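Long-range contacts in protein-tyrosine-phosphatase (Vibrio vulnificus, PDB 7DHF), which probably hydrolyses phosphotyrosine in proteins, releasing phosphate, as a member of the low molecular weight protein tyrosine phosphatase family: residues K7-A12 / T34-G39; T21-L26 / E68-Q73; D84-M89 / G106-F111. The protein carries 1 engineered substitution. All blocks are in the same frame, centred on the assembly; numbering follows the deposited sequence. Where two conformers were deposited one is given.

Contact 1. Residues K7-A12 / T34-G39; sequences KILVVA and TVASAG. Engineered in segment 7-12: Ala12 (natural residue Cys).
Val10 and Val35 meet on the face of a parallel beta-sheet that helix 18-29 covers, within the beta-alpha-beta unit formed by strand 7-12, that helix and strand 34-39. Their branches cross at a slant, Val10 CG2 lying 4.0 Å from Val35 CG1, and Ile8 extends the same surface toward Leu26; beta-branched residues suit such extended, buried strands. The other face is built differently. Leu9 has CG anti to its backbone N (chi1 -174°), and its CD1 leans over the neighbouring strand, 3.6 Å from Ser37 N and 4.0 Å from Ala36 CB. Ala36 and Ala38 are short enough for the leucine branch to lie against the backbone, and Leu79 of helix 77-80 packs on both Leu9 and Ala38. Ser37 returns to the helix-covered side, packed tightly with CB 3.0 Å from Val10 O, while its OG hydrogen-bonds to Glu23 and Asn15. Five backbone bonds hold the strands in register. The last is at the engineered Ala12, which replaces the predicted nucleophilic cysteine and whose side chain is about 3 Å from a bound phosphate: Ala12 N donates to Ala38 O at 3.2 Å.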
loop_
_atom_site.group_PDB
_atom_site.type_symbol
_atom_site.label_atom_id
_atom_site.label_comp_id
_atom_site.label_asym_id
_atom_site.label_seq_id
_atom_site.Cartn_x
_atom_site.Cartn_y
_atom_site.Cartn_z
ATOM N N LYS A 7 11.592 -5.425 -6.026
ATOM C CA LYS A 7 10.980 -5.432 -4.704
ATOM C C LYS A 7 10.207 -4.131 -4.539
ATOM O O LYS A 7 10.776 -3.044 -4.691
ATOM C CB LYS A 7 12.049 -5.565 -3.621
ATOM C CG LYS A 7 12.840 -6.864 -3.699
ATOM C CD LYS A 7 13.868 -6.975 -2.580
ATOM C CE LYS A 7 13.208 -7.199 -1.226
ATOM N NZ LYS A 7 14.198 -7.240 -0.115
ATOM N N ILE A 8 8.918 -4.245 -4.223
ATOM C CA ILE A 8 8.001 -3.112 -4.207
ATOM C C ILE A 8 7.392 -3.003 -2.816
ATOM O O ILE A 8 6.885 -3.993 -2.275
ATOM C CB ILE A 8 6.892 -3.283 -5.262
ATOM C CG1 ILE A 8 7.499 -3.481 -6.654
ATOM C CG2 ILE A 8 5.957 -2.083 -5.253
ATOM C CD1 ILE A 8 6.534 -4.048 -7.667
ATOM N N LEU A 9 7.419 -1.798 -2.250
ATOM C CA LEU A 9 6.849 -1.526 -0.936
ATOM C C LEU A 9 5.682 -0.563 -1.104
ATOM O O LEU A 9 5.866 0.566 -1.571
ATOM C CB LEU A 9 7.905 -0.919 -0.010
ATOM C CG LEU A 9 7.487 -0.717 1.449
ATOM C CD1 LEU A 9 7.311 -2.056 2.158
ATOM C CD2 LEU A 9 8.497 0.151 2.179
ATOM N N VAL A 10 4.487 -1.009 -0.726
ATOM C CA VAL A 10 3.292 -0.173 -0.771
ATOM C C VAL A 10 3.129 0.489 0.590
ATOM O O VAL A 10 3.118 -0.190 1.622
ATOM C CB VAL A 10 2.058 -1.013 -1.134
ATOM C CG1 VAL A 10 0.811 -0.145 -1.189
ATOM C CG2 VAL A 10 2.280 -1.727 -2.459
ATOM N N VAL A 11 3.001 1.816 0.601
ATOM C CA VAL A 11 3.068 2.586 1.836
ATOM C C VAL A 11 1.825 3.446 1.995
ATOM O O VAL A 11 1.372 4.099 1.049
ATOM C CB VAL A 11 4.345 3.448 1.890
ATOM C CG1 VAL A 11 4.316 4.400 3.082
ATOM C CG2 VAL A 11 5.573 2.555 1.954
ATOM N N ALA A 12 1.281 3.442 3.209
ATOM C CA ALA A 12 0.279 4.416 3.611
ATOM C C ALA A 12 0.537 4.791 5.067
ATOM O O ALA A 12 1.689 5.034 5.438
ATOM C CB ALA A 12 -1.131 3.878 3.371
ATOM N N THR A 34 8.461 -9.123 -5.615
ATOM C CA THR A 34 8.203 -9.266 -4.190
ATOM C C THR A 34 7.570 -7.966 -3.718
ATOM O O THR A 34 8.178 -6.898 -3.841
ATOM C CB THR A 34 9.497 -9.534 -3.420
ATOM O OG1 THR A 34 10.126 -10.716 -3.928
ATOM C CG2 THR A 34 9.215 -9.719 -1.933
ATOM N N VAL A 35 6.353 -8.057 -3.188
ATOM C CA VAL A 35 5.592 -6.887 -2.768
ATOM C C VAL A 35 5.326 -7.001 -1.275
ATOM O O VAL A 35 4.887 -8.052 -0.794
ATOM C CB VAL A 35 4.271 -6.747 -3.546
ATOM C CG1 VAL A 35 3.657 -5.378 -3.297
ATOM C CG2 VAL A 35 4.493 -6.971 -5.036
ATOM N N ALA A 36 5.591 -5.918 -0.549
ATOM C CA ALA A 36 5.289 -5.805 0.870
ATOM C C ALA A 36 4.625 -4.452 1.104
ATOM O O ALA A 36 4.384 -3.690 0.163
ATOM C CB ALA A 36 6.559 -5.957 1.717
ATOM N N SER A 37 4.326 -4.142 2.364
ATOM C CA SER A 37 3.716 -2.859 2.680
ATOM C C SER A 37 4.115 -2.415 4.079
ATOM O O SER A 37 4.571 -3.211 4.903
ATOM C CB SER A 37 2.189 -2.899 2.539
ATOM O OG SER A 37 1.609 -3.874 3.392
ATOM N N ALA A 38 3.930 -1.122 4.337
ATOM C CA ALA A 38 4.260 -0.549 5.634
ATOM C C ALA A 38 3.477 0.741 5.828
ATOM O O ALA A 38 2.942 1.316 4.877
ATOM C CB ALA A 38 5.760 -0.276 5.766
ATOM N N GLY A 39 3.432 1.189 7.079
ATOM C CA GLY A 39 2.697 2.386 7.435
ATOM C C GLY A 39 3.562 3.449 8.078
ATOM O O GLY A 39 4.371 3.155 8.966
#

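Contact 2. Residues T21-L26 / E68-Q73; sequences TGERVL and ENHQSQ
Helix 18-29, which follows the phosphate-binding loop of the low molecular weight phosphatase fold, is tied directly by Arg24 to Glu68, and through a water by Glu23 and Arg24 to His70, in the loop between helices 54-61 and 77-80. Arginine suits this place because its long chain reaches across from the helix, Arg24 CA being 9.4 Å from Glu68 CA, and its flat head offers several N-H groups at once. The chain bends at chi2 (-64°), which sets CD; the guanidinium meets the Glu68 carbonyl end-on. NH1 lies 2.9 Å and NH2 3.1 Å from Glu68 O, so two donors grip one acceptor, which sits close to the guanidinium plane. NH1 also bonds to Asp66 O. On another edge, Arg24 NE forms a salt bridge with Glu23 OE2 at 3.0 Å; the oxygen is in the guanidinium plane, yet the N-H meets it from above the carboxylate plane, 57° out of it. Together these bonds fix the rotation of the arginine head. With OE1 of Glu23 taken up by Ser37, both carboxylate oxygens are engaged. His70 joins through one ordered water, its NE2 being held by Asn15 O. The water donates to Glu23 OE2 at 2.9 Å and accepts from Arg24 NH2 at 2.9 Å; it lies in the plane of the imidazole, 2.8 Å from His70 ND1.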
loop_
_atom_site.group_PDB
_atom_site.type_symbol
_atom_site.label_atom_id
_atom_site.label_comp_id
_atom_site.label_asym_id
_atom_site.label_seq_id
_atom_site.Cartn_x
_atom_site.Cartn_y
_atom_site.Cartn_z
ATOM N N THR A 21 -3.995 -3.970 1.176
ATOM C CA THR A 21 -4.781 -4.296 -0.009
ATOM C C THR A 21 -3.954 -4.101 -1.272
ATOM O O THR A 21 -3.890 -4.987 -2.131
ATOM C CB THR A 21 -6.055 -3.447 -0.047
ATOM O OG1 THR A 21 -6.860 -3.728 1.106
ATOM C CG2 THR A 21 -6.871 -3.743 -1.303
ATOM N N GLY A 22 -3.301 -2.944 -1.395
ATOM C CA GLY A 22 -2.461 -2.696 -2.555
ATOM C C GLY A 22 -1.322 -3.690 -2.673
ATOM O O GLY A 22 -0.979 -4.125 -3.774
ATOM N N GLU A 23 -0.714 -4.054 -1.541
ATOM C CA GLU A 23 0.319 -5.085 -1.545
ATOM C C GLU A 23 -0.179 -6.358 -2.215
ATOM O O GLU A 23 0.470 -6.900 -3.114
ATOM C CB GLU A 23 0.759 -5.393 -0.109
ATOM C CG GLU A 23 1.717 -6.586 0.017
ATOM C CD GLU A 23 1.822 -7.122 1.431
ATOM O OE1 GLU A 23 1.833 -6.314 2.380
ATOM O OE2 GLU A 23 1.888 -8.361 1.590
ATOM N N ARG A 24 -1.329 -6.863 -1.766
ATOM C CA ARG A 24 -1.788 -8.172 -2.215
ATOM C C ARG A 24 -2.377 -8.115 -3.620
ATOM O O ARG A 24 -2.212 -9.059 -4.397
ATOM C CB ARG A 24 -2.785 -8.749 -1.211
ATOM C CG ARG A 24 -2.215 -8.927 0.193
ATOM C CD ARG A 24 -1.071 -9.936 0.235
ATOM N NE ARG A 24 -0.528 -10.084 1.586
ATOM C CZ ARG A 24 -1.031 -10.889 2.520
ATOM N NH1 ARG A 24 -2.094 -11.641 2.264
ATOM N NH2 ARG A 24 -0.467 -10.942 3.717
ATOM N N VAL A 25 -3.060 -7.023 -3.969
ATOM C CA VAL A 25 -3.534 -6.861 -5.343
ATOM C C VAL A 25 -2.354 -6.838 -6.302
ATOM O O VAL A 25 -2.341 -7.544 -7.318
ATOM C CB VAL A 25 -4.407 -5.598 -5.473
ATOM C CG1 VAL A 25 -4.730 -5.311 -6.939
ATOM C CG2 VAL A 25 -5.690 -5.753 -4.671
ATOM N N LEU A 26 -1.336 -6.034 -5.987
ATOM C CA LEU A 26 -0.167 -5.948 -6.853
ATOM C C LEU A 26 0.593 -7.269 -6.886
ATOM O O LEU A 26 1.093 -7.679 -7.939
ATOM C CB LEU A 26 0.733 -4.807 -6.386
ATOM C CG LEU A 26 1.765 -4.280 -7.382
ATOM C CD1 LEU A 26 1.097 -3.711 -8.629
ATOM C CD2 LEU A 26 2.636 -3.221 -6.723
ATOM N N GLU A 68 -5.330 -12.135 4.019
ATOM C CA GLU A 68 -5.170 -12.782 5.307
ATOM C C GLU A 68 -3.691 -12.837 5.676
ATOM O O GLU A 68 -2.804 -12.662 4.835
ATOM C CB GLU A 68 -5.733 -14.201 5.254
ATOM C CG GLU A 68 -7.246 -14.267 5.093
ATOM C CD GLU A 68 -7.986 -13.987 6.386
ATOM O OE1 GLU A 68 -7.325 -13.842 7.435
ATOM O OE2 GLU A 68 -9.232 -13.916 6.353
ATOM N N ASN A 69 -3.432 -13.073 6.958
ATOM C CA ASN A 69 -2.074 -13.278 7.450
ATOM C C ASN A 69 -1.193 -12.059 7.203
ATOM O O ASN A 69 0.010 -12.186 6.966
ATOM C CB ASN A 69 -1.454 -14.541 6.850
ATOM C CG ASN A 69 -2.347 -15.752 7.014
ATOM O OD1 ASN A 69 -2.675 -16.438 6.044
ATOM N ND2 ASN A 69 -2.764 -16.010 8.244
ATOM N N HIS A 70 -1.789 -10.875 7.253
ATOM C CA HIS A 70 -1.039 -9.634 7.198
ATOM C C HIS A 70 -0.725 -9.166 8.612
ATOM O O HIS A 70 -1.505 -9.378 9.544
ATOM C CB HIS A 70 -1.851 -8.554 6.485
ATOM C CG HIS A 70 -1.218 -7.201 6.532
ATOM N ND1 HIS A 70 -0.094 -6.882 5.801
ATOM C CD2 HIS A 70 -1.538 -6.090 7.237
ATOM C CE1 HIS A 70 0.247 -5.630 6.048
ATOM N NE2 HIS A 70 -0.613 -5.127 6.915
ATOM N N GLN A 71 0.436 -8.534 8.767
ATOM C CA GLN A 71 0.826 -7.901 10.020
ATOM C C GLN A 71 1.302 -6.491 9.712
ATOM O O GLN A 71 2.279 -6.310 8.978
ATOM C CB GLN A 71 1.939 -8.690 10.711
ATOM C CG GLN A 71 1.531 -10.074 11.177
ATOM C CD GLN A 71 2.694 -10.842 11.770
ATOM O OE1 GLN A 71 3.721 -11.034 11.118
ATOM N NE2 GLN A 71 2.547 -11.273 13.015
ATOM N N SER A 72 0.615 -5.499 10.269
ATOM C CA SER A 72 1.011 -4.110 10.078
ATOM C C SER A 72 2.427 -3.884 10.595
ATOM O O SER A 72 2.803 -4.379 11.661
ATOM C CB SER A 72 0.042 -3.195 10.823
ATOM O OG SER A 72 0.503 -1.855 10.830
ATOM N N GLN A 73 3.220 -3.136 9.825
ATOM C CA GLN A 73 4.579 -2.801 10.228
ATOM C C GLN A 73 4.851 -1.326 9.968
ATOM O O GLN A 73 4.243 -0.699 9.096
ATOM C CB GLN A 73 5.631 -3.666 9.516
ATOM C CG GLN A 73 5.919 -3.276 8.073
ATOM C CD GLN A 73 7.007 -4.132 7.461
ATOM O OE1 GLN A 73 7.986 -4.477 8.123
ATOM N NE2 GLN A 73 6.839 -4.488 6.195
HETATM O O HOH W 1 1.296 -8.775 4.354
#

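Contact 3. Residues D84-M89 / G106-F111; sequences DLILVM and GKTMLF
Strand 85-88, helix 92-100 and strand 108-110 make a beta-alpha-beta unit at one side of the sheet, and where its two strands end, Met89, close to the predicted active site, meets Phe111. The two side chains run side by side and point the same way. Met89 CE sits over the centre of the Phe111 ring, 3.7 Å from the centroid, a CH-pi contact, while SD lies more obliquely at 4.5 Å from that centroid in a Met-aromatic contact. A bend at chi2 (-68°) brings SD toward the phenylalanine. Leu87 crosses Phe111 at about a right angle, its CB 3.8 Å from ring atom CD1, and helix 128-146 adds Ile138 and Ala141 to the ring's surroundings.

Toward the start of the strands, Leu85 crosses Met109 in the same manner: the unbranched Met109 chain, extended beyond CG, reaches Leu85 CD1 with its SD at 3.7 Å, and Trp145 packs on it too. The face toward helix 92-100 carries Ile86, Val88 and Thr108. Val88 CG1 touches Thr108 CG2 at 3.9 Å, whereas Thr108 OG1 is bonded to Ala104 O, so threonine offers a methyl to the core and a hydroxyl to the backbone. The aliphatic carbons of Lys107 pass close to the Asp84 carbonyl, CB 3.3 Å from Asp84 O, and the chain carries NZ to the carbonyls of Tyr83 and Cys80. Four backbone bonds knit segments 84-89 and 106-111, ending with Phe111 N to Val88 O at 2.7 Å.

The Met89 thioether and the Phe111 ring thus meet by dispersion and CH-pi contact, with neither charge nor hydrogen bond between them, and through Met89 this apolar patch comes within about 4 Å of the side chains of Ala12 and Arg18.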
loop_
_atom_site.group_PDB
_atom_site.type_symbol
_atom_site.label_atom_id
_atom_site.label_comp_id
_atom_site.label_asym_id
_atom_site.label_seq_id
_atom_site.Cartn_x
_atom_site.Cartn_y
_atom_site.Cartn_z
ATOM N N ASP A 84 13.125 -1.651 -4.043
ATOM C CA ASP A 84 13.526 -0.890 -5.219
ATOM C C ASP A 84 12.536 0.209 -5.567
ATOM O O ASP A 84 12.921 1.213 -6.179
ATOM C CB ASP A 84 13.637 -1.825 -6.426
ATOM C CG ASP A 84 14.589 -2.975 -6.186
ATOM O OD1 ASP A 84 15.752 -2.716 -5.814
ATOM O OD2 ASP A 84 14.175 -4.137 -6.382
ATOM N N LEU A 85 11.270 0.029 -5.205
ATOM C CA LEU A 85 10.206 0.950 -5.567
ATOM C C LEU A 85 9.259 1.072 -4.385
ATOM O O LEU A 85 8.902 0.068 -3.762
ATOM C CB LEU A 85 9.433 0.425 -6.784
ATOM C CG LEU A 85 8.256 1.265 -7.278
ATOM C CD1 LEU A 85 8.723 2.625 -7.772
ATOM C CD2 LEU A 85 7.506 0.521 -8.373
ATOM N N ILE A 86 8.867 2.304 -4.076
ATOM C CA ILE A 86 7.919 2.588 -3.006
ATOM C C ILE A 86 6.733 3.316 -3.619
ATOM O O ILE A 86 6.912 4.326 -4.310
ATOM C CB ILE A 86 8.562 3.435 -1.893
ATOM C CG1 ILE A 86 9.776 2.707 -1.309
ATOM C CG2 ILE A 86 7.539 3.740 -0.803
ATOM C CD1 ILE A 86 10.606 3.549 -0.367
ATOM N N LEU A 87 5.528 2.798 -3.379
ATOM C CA LEU A 87 4.298 3.375 -3.915
ATOM C C LEU A 87 3.429 3.822 -2.748
ATOM O O LEU A 87 2.958 2.986 -1.969
ATOM C CB LEU A 87 3.559 2.360 -4.783
ATOM C CG LEU A 87 4.316 1.851 -6.012
ATOM C CD1 LEU A 87 3.483 0.820 -6.755
ATOM C CD2 LEU A 87 4.697 2.991 -6.943
ATOM N N VAL A 88 3.212 5.132 -2.629
ATOM C CA VAL A 88 2.421 5.699 -1.540
ATOM C C VAL A 88 0.986 5.902 -2.005
ATOM O O VAL A 88 0.714 6.123 -3.191
ATOM C CB VAL A 88 3.023 7.018 -1.006
ATOM C CG1 VAL A 88 4.398 6.773 -0.405
ATOM C CG2 VAL A 88 3.086 8.078 -2.103
ATOM N N MET A 89 0.056 5.860 -1.050
ATOM C CA MET A 89 -1.360 5.974 -1.380
ATOM C C MET A 89 -1.805 7.419 -1.567
ATOM O O MET A 89 -2.770 7.668 -2.298
ATOM C CB MET A 89 -2.203 5.287 -0.305
ATOM C CG MET A 89 -2.167 3.774 -0.393
ATOM S SD MET A 89 -2.998 3.178 -1.882
ATOM C CE MET A 89 -2.439 1.478 -1.932
ATOM N N GLY A 106 14.055 9.233 -4.410
ATOM C CA GLY A 106 14.168 8.927 -5.825
ATOM C C GLY A 106 13.341 7.738 -6.267
ATOM O O GLY A 106 12.972 7.641 -7.440
ATOM N N LYS A 107 13.041 6.814 -5.354
ATOM C CA LYS A 107 12.287 5.618 -5.706
ATOM C C LYS A 107 10.857 5.634 -5.178
ATOM O O LYS A 107 10.177 4.606 -5.243
ATOM C CB LYS A 107 13.017 4.360 -5.233
ATOM C CG LYS A 107 13.244 4.286 -3.738
ATOM C CD LYS A 107 14.168 3.131 -3.397
ATOM C CE LYS A 107 14.457 3.070 -1.913
ATOM N NZ LYS A 107 15.436 1.998 -1.591
ATOM N N THR A 108 10.376 6.772 -4.682
ATOM C CA THR A 108 9.027 6.878 -4.137
ATOM C C THR A 108 8.112 7.508 -5.180
ATOM O O THR A 108 8.371 8.619 -5.655
ATOM C CB THR A 108 9.024 7.687 -2.839
ATOM O OG1 THR A 108 9.813 7.010 -1.854
ATOM C CG2 THR A 108 7.603 7.861 -2.304
ATOM N N MET A 109 7.044 6.793 -5.527
ATOM C CA MET A 109 6.086 7.217 -6.536
ATOM C C MET A 109 4.676 6.996 -5.994
ATOM O O MET A 109 4.488 6.443 -4.908
ATOM C CB MET A 109 6.329 6.452 -7.844
ATOM C CG MET A 109 7.771 6.563 -8.336
ATOM S SD MET A 109 8.113 5.626 -9.833
ATOM C CE MET A 109 9.889 5.814 -9.960
ATOM N N LEU A 110 3.675 7.427 -6.756
ATOM C CA LEU A 110 2.290 7.422 -6.299
ATOM C C LEU A 110 1.584 6.157 -6.768
ATOM O O LEU A 110 1.624 5.820 -7.955
ATOM C CB LEU A 110 1.554 8.651 -6.835
ATOM C CG LEU A 110 0.137 8.869 -6.298
ATOM C CD1 LEU A 110 0.162 9.257 -4.829
ATOM C CD2 LEU A 110 -0.575 9.934 -7.114
ATOM N N PHE A 111 0.911 5.472 -5.840
ATOM C CA PHE A 111 0.182 4.267 -6.217
ATOM C C PHE A 111 -0.806 4.560 -7.341
ATOM O O PHE A 111 -0.891 3.805 -8.315
ATOM C CB PHE A 111 -0.536 3.669 -5.005
ATOM C CG PHE A 111 -0.903 2.225 -5.180
ATOM C CD1 PHE A 111 -0.065 1.223 -4.713
ATOM C CD2 PHE A 111 -2.074 1.864 -5.823
ATOM C CE1 PHE A 111 -0.391 -0.107 -4.882
ATOM C CE2 PHE A 111 -2.405 0.532 -5.995
ATOM C CZ PHE A 111 -1.562 -0.454 -5.521
#

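Contacts 1 and 3 belong to one four-stranded parallel sheet, their centres 9 Å apart, with strands 7-12 and 85-88 as neighbours; Leu9 N and Leu85 O, 2.8 Å apart, probably form one of the bonds between them. Contact 2 adjoins contact 1 through Glu23 OE1 and Ser37 OG at 2.7 Å, and through Gly39 N and Gln73 O at 2.9 Å, both probable hydrogen bonds. Contacts 2 and 3 are centred 16 Å apart, yet Gly22 CA of helix 18-29 lies 3.8 Å from Phe111 CZ. Ala12 and Met89 bring contacts 1 and 3 together near the bound phosphate, while His70 of contact 2 remains about 10 Å from Ala12, side chain to side chain.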